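Local coordinates for nuclear import protein MOG1 (Saccharomyces cerevisiae, PDB 1JHS) that binds the small GTPase Gsp1, the yeast Ran, and takes part in Ran-dependent nuclear protein import and poly(A)+ mRNA export, at residues A[129-140]-A[176-187]. The protein carries 1 engineered substitution. Residues are numbered along the deposited sequence; the frame is centred on the assembly and turned at random.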
loop_
_atom_site.group_PDB
_atom_site.type_symbol
_atom_site.label_atom_id
_atom_site.label_comp_id
_atom_site.label_asym_id
_atom_site.label_seq_id
_atom_site.Cartn_x
_atom_site.Cartn_y
_atom_site.Cartn_z
ATOM N N ALA A 129 0.645 -2.083 4.250
ATOM C CA ALA A 129 1.628 -2.850 5.000
ATOM C C ALA A 129 2.260 -1.965 6.058
ATOM O O ALA A 129 2.437 -0.767 5.851
ATOM C CB ALA A 129 2.704 -3.394 4.082
ATOM N N LEU A 130 2.573 -2.562 7.208
ATOM C CA LEU A 130 3.230 -1.841 8.289
ATOM C C LEU A 130 4.537 -2.566 8.551
ATOM O O LEU A 130 4.548 -3.790 8.645
ATOM C CB LEU A 130 2.378 -1.886 9.557
ATOM C CG LEU A 130 3.089 -1.429 10.840
ATOM C CD1 LEU A 130 3.577 0.058 10.729
ATOM C CD2 LEU A 130 2.102 -1.589 12.012
ATOM N N ILE A 131 5.634 -1.813 8.629
ATOM C CA ILE A 131 6.950 -2.362 8.941
ATOM C C ILE A 131 7.406 -1.491 10.113
ATOM O O ILE A 131 7.675 -0.304 9.934
ATOM C CB ILE A 131 7.941 -2.196 7.766
ATOM C CG1 ILE A 131 7.459 -3.024 6.570
ATOM C CG2 ILE A 131 9.322 -2.683 8.196
ATOM C CD1 ILE A 131 8.198 -2.761 5.237
ATOM N N ARG A 132 7.477 -2.076 11.302
ATOM C CA ARG A 132 7.865 -1.304 12.481
ATOM C C ARG A 132 9.377 -1.255 12.678
ATOM O O ARG A 132 9.999 -2.292 12.919
ATOM C CB ARG A 132 7.200 -1.918 13.721
ATOM C CG ARG A 132 5.707 -2.285 13.510
ATOM C CD ARG A 132 4.946 -2.299 14.840
ATOM N NE ARG A 132 4.672 -0.934 15.288
ATOM C CZ ARG A 132 4.132 -0.620 16.467
ATOM N NH1 ARG A 132 3.814 -1.573 17.339
ATOM N NH2 ARG A 132 3.858 0.653 16.750
ATOM N N LEU A 133 9.968 -0.068 12.548
ATOM C CA LEU A 133 11.401 0.100 12.783
ATOM C C LEU A 133 11.521 0.681 14.198
ATOM O O LEU A 133 11.832 1.862 14.397
ATOM C CB LEU A 133 12.005 1.047 11.755
ATOM C CG LEU A 133 11.882 0.540 10.308
ATOM C CD1 LEU A 133 12.569 1.549 9.383
ATOM C CD2 LEU A 133 12.546 -0.845 10.160
ATOM N N THR A 134 11.223 -0.183 15.169
ATOM C CA THR A 134 11.216 0.149 16.588
ATOM C C THR A 134 12.491 0.848 17.059
ATOM O O THR A 134 12.433 1.809 17.837
ATOM C CB THR A 134 10.966 -1.137 17.389
ATOM O OG1 THR A 134 9.789 -1.779 16.859
ATOM C CG2 THR A 134 10.769 -0.830 18.850
ATOM N N GLN A 135 13.611 0.390 16.529
ATOM C CA GLN A 135 14.946 0.915 16.829
ATOM C C GLN A 135 15.086 2.402 16.463
ATOM O O GLN A 135 15.935 3.111 17.011
ATOM C CB GLN A 135 15.970 0.099 16.027
ATOM C CG GLN A 135 17.395 0.492 16.246
ATOM C CD GLN A 135 18.406 -0.409 15.535
ATOM O OE1 GLN A 135 19.604 -0.376 15.857
ATOM N NE2 GLN A 135 17.944 -1.194 14.554
ATOM N N PHE A 136 14.262 2.865 15.525
ATOM C CA PHE A 136 14.309 4.252 15.068
ATOM C C PHE A 136 12.995 4.997 15.280
ATOM O O PHE A 136 12.774 6.045 14.672
ATOM C CB PHE A 136 14.677 4.305 13.587
ATOM C CG PHE A 136 15.939 3.564 13.258
ATOM C CD1 PHE A 136 15.901 2.440 12.456
ATOM C CD2 PHE A 136 17.161 3.971 13.791
ATOM C CE1 PHE A 136 17.056 1.711 12.183
ATOM C CE2 PHE A 136 18.335 3.245 13.523
ATOM C CZ PHE A 136 18.280 2.115 12.720
ATOM N N ASP A 137 12.135 4.437 16.119
ATOM C CA ASP A 137 10.844 5.032 16.442
ATOM C C ASP A 137 10.123 5.426 15.158
ATOM O O ASP A 137 9.559 6.516 15.054
ATOM C CB ASP A 137 11.051 6.277 17.281
ATOM C CG ASP A 137 10.137 6.317 18.444
ATOM O OD1 ASP A 137 10.336 5.507 19.403
ATOM O OD2 ASP A 137 9.195 7.140 18.381
ATOM N N THR A 138 10.179 4.540 14.174
ATOM C CA THR A 138 9.526 4.813 12.907
ATOM C C THR A 138 8.625 3.656 12.508
ATOM O O THR A 138 9.034 2.504 12.589
ATOM C CB THR A 138 10.575 5.036 11.806
ATOM O OG1 THR A 138 11.366 6.188 12.130
ATOM C CG2 THR A 138 9.908 5.230 10.458
ATOM N N ASP A 139 7.396 3.975 12.102
ATOM C CA ASP A 139 6.448 2.973 11.603
ATOM C C ASP A 139 6.391 3.255 10.090
ATOM O O ASP A 139 5.956 4.341 9.676
ATOM C CB ASP A 139 5.038 3.174 12.196
ATOM C CG ASP A 139 4.790 2.310 13.433
ATOM O OD1 ASP A 139 5.632 1.405 13.698
ATOM O OD2 ASP A 139 3.750 2.519 14.123
ATOM N N VAL A 140 6.902 2.321 9.285
ATOM C CA VAL A 140 6.862 2.490 7.823
ATOM C C VAL A 140 5.504 1.988 7.325
ATOM O O VAL A 140 5.153 0.832 7.577
ATOM C CB VAL A 140 7.933 1.663 7.132
ATOM C CG1 VAL A 140 7.870 1.896 5.598
ATOM C CG2 VAL A 140 9.310 2.034 7.697
ATOM N N VAL A 176 7.407 -5.822 1.185
ATOM C CA VAL A 176 7.739 -5.976 2.600
ATOM C C VAL A 176 8.924 -6.910 2.785
ATOM O O VAL A 176 9.845 -6.613 3.556
ATOM C CB VAL A 176 6.524 -6.520 3.375
ATOM C CG1 VAL A 176 6.932 -6.978 4.798
ATOM C CG2 VAL A 176 5.452 -5.432 3.438
ATOM N N ARG A 177 8.902 -8.038 2.078
ATOM C CA ARG A 177 10.003 -8.994 2.199
ATOM C C ARG A 177 11.313 -8.449 1.665
ATOM O O ARG A 177 12.372 -8.794 2.187
ATOM C CB ARG A 177 9.652 -10.304 1.497
ATOM C CG ARG A 177 8.674 -11.115 2.347
ATOM C CD ARG A 177 8.636 -12.529 1.910
ATOM N NE ARG A 177 8.137 -13.411 2.962
ATOM C CZ ARG A 177 6.984 -13.252 3.567
ATOM N NH1 ARG A 177 6.235 -12.222 3.217
ATOM N NH2 ARG A 177 6.551 -14.148 4.460
ATOM N N LYS A 178 11.235 -7.591 0.650
ATOM C CA LYS A 178 12.427 -6.990 0.030
ATOM C C LYS A 178 12.886 -5.674 0.659
ATOM O O LYS A 178 13.946 -5.131 0.293
ATOM C CB LYS A 178 12.159 -6.733 -1.453
ATOM C CG LYS A 178 12.139 -7.984 -2.313
ATOM C CD LYS A 178 13.556 -8.413 -2.645
ATOM C CE LYS A 178 13.544 -9.492 -3.708
ATOM N NZ LYS A 178 14.923 -9.677 -4.271
ATOM N N PHE A 179 12.101 -5.170 1.603
ATOM C CA PHE A 179 12.377 -3.902 2.269
ATOM C C PHE A 179 13.676 -3.948 3.076
ATOM O O PHE A 179 13.842 -4.797 3.949
ATOM C CB PHE A 179 11.201 -3.546 3.192
ATOM C CG PHE A 179 11.288 -2.160 3.782
ATOM C CD1 PHE A 179 10.777 -1.058 3.093
ATOM C CD2 PHE A 179 11.923 -1.957 4.997
ATOM C CE1 PHE A 179 10.906 0.255 3.626
ATOM C CE2 PHE A 179 12.063 -0.651 5.535
ATOM C CZ PHE A 179 11.551 0.443 4.842
ATOM N N HIS A 180 14.591 -3.024 2.794
ATOM C CA HIS A 180 15.869 -3.015 3.508
ATOM C C HIS A 180 16.404 -1.622 3.810
ATOM O O HIS A 180 16.426 -0.741 2.932
ATOM C CB HIS A 180 16.935 -3.783 2.698
ATOM C CG HIS A 180 16.703 -5.259 2.630
ATOM N ND1 HIS A 180 16.589 -6.049 3.755
ATOM C CD2 HIS A 180 16.580 -6.097 1.568
ATOM C CE1 HIS A 180 16.404 -7.308 3.389
ATOM N NE2 HIS A 180 16.393 -7.364 2.066
ATOM N N VAL A 181 16.832 -1.417 5.053
ATOM C CA VAL A 181 17.409 -0.133 5.420
ATOM C C VAL A 181 18.896 -0.271 5.100
ATOM O O VAL A 181 19.589 -1.122 5.660
ATOM C CB VAL A 181 17.219 0.205 6.924
ATOM C CG1 VAL A 181 17.819 1.574 7.218
ATOM C CG2 VAL A 181 15.718 0.213 7.276
ATOM N N VAL A 182 19.359 0.551 4.167
ATOM C CA VAL A 182 20.752 0.535 3.727
ATOM C C VAL A 182 21.603 1.498 4.543
ATOM O O VAL A 182 22.721 1.165 4.935
ATOM C CB VAL A 182 20.848 0.937 2.229
ATOM C CG1 VAL A 182 22.306 1.124 1.814
ATOM C CG2 VAL A 182 20.190 -0.128 1.369
ATOM N N ASP A 183 21.058 2.686 4.796
ATOM C CA ASP A 183 21.755 3.735 5.531
ATOM C C ASP A 183 20.914 4.238 6.701
ATOM O O ASP A 183 19.952 4.994 6.522
ATOM C CB ASP A 183 22.083 4.882 4.555
ATOM C CG ASP A 183 22.691 6.101 5.243
ATOM O OD1 ASP A 183 23.087 6.007 6.427
ATOM O OD2 ASP A 183 22.781 7.164 4.588
ATOM N N THR A 184 21.285 3.830 7.908
ATOM C CA THR A 184 20.547 4.232 9.100
ATOM C C THR A 184 20.600 5.728 9.425
ATOM O O THR A 184 19.798 6.218 10.227
ATOM C CB THR A 184 21.043 3.463 10.324
ATOM O OG1 THR A 184 22.443 3.713 10.501
ATOM C CG2 THR A 184 20.817 1.982 10.135
ATOM N N SER A 185 21.525 6.462 8.807
ATOM C CA SER A 185 21.631 7.895 9.073
ATOM C C SER A 185 20.372 8.613 8.643
ATOM O O SER A 185 20.153 9.767 9.011
ATOM C CB SER A 185 22.857 8.501 8.374
ATOM O OG SER A 185 22.794 8.351 6.966
ATOM N N LEU A 186 19.530 7.937 7.864
ATOM C CA LEU A 186 18.268 8.532 7.444
ATOM C C LEU A 186 17.445 8.835 8.700
ATOM O O LEU A 186 16.624 9.754 8.703
ATOM C CB LEU A 186 17.476 7.557 6.560
ATOM C CG LEU A 186 16.038 7.924 6.159
ATOM C CD1 LEU A 186 16.040 9.079 5.158
ATOM C CD2 LEU A 186 15.356 6.707 5.537
ATOM N N PHE A 187 17.661 8.051 9.759
ATOM C CA PHE A 187 16.900 8.227 10.996
ATOM C C PHE A 187 17.685 8.927 12.098
ATOM O O PHE A 187 17.265 8.916 13.264
ATOM C CB PHE A 187 16.401 6.869 11.511
ATOM C CG PHE A 187 15.655 6.076 10.485
ATOM C CD1 PHE A 187 16.252 4.978 9.867
ATOM C CD2 PHE A 187 14.372 6.454 10.095
ATOM C CE1 PHE A 187 15.590 4.269 8.876
ATOM C CE2 PHE A 187 13.692 5.751 9.100
ATOM C CZ PHE A 187 14.301 4.656 8.487
#
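F136 and F187 lie with their rings nearly parallel, the planes 15° apart, but slid so far past each other that they barely overlap; the centroids stand 4.8 Å apart. F187 CD1 sits over one face of F136, toward its rim, while the CG of Q135 lies against the opposite face. At the far end of the F136 ring, CZ meets the methyl CG2 of T184 at 3.6 Å. The F187 ring is also approached by T138, whose OG1 lies 3.6 Å from F187 CD2; that hydroxyl donates to F136 O, from well above the carbonyl plane. L133 comes in at about a right angle, its CD1 3.7 Å from F187 CZ, and the same methyl faces V181 CG2 tip to tip. Replacing F187 with an alanine would probably leave one face of F136 without its aromatic neighbour and L133 CD1 without its contact at CZ.

Farther along the hairpin, I131 sets its CD1 over the face of F179, a CH-pi contact 3.9 Å from the ring centroid and 26° off the normal. With CG anti to its backbone nitrogen (chi1 -172°), F179 turns its ring in under the hairpin, where F179 CZ comes 4.0 Å from V140 CG2. L133 CD1 is more distant, at the ring edge. Beyond I131, A129 CB presses tightly on V176 CG2, at 3.5 Å. No hydrogen bond crosses between the segments, so apolar packing carries the contact. On the other side of the hairpin, R132 grips D139 side-on through NE and NH2, next to helix 70-83. The whole is a beta hairpin with a G1 bulge, D137 and T138 both facing L133, in the antiparallel sheet of the Mog1 fold; helix 163-178 and the C-terminal tail pack across one face.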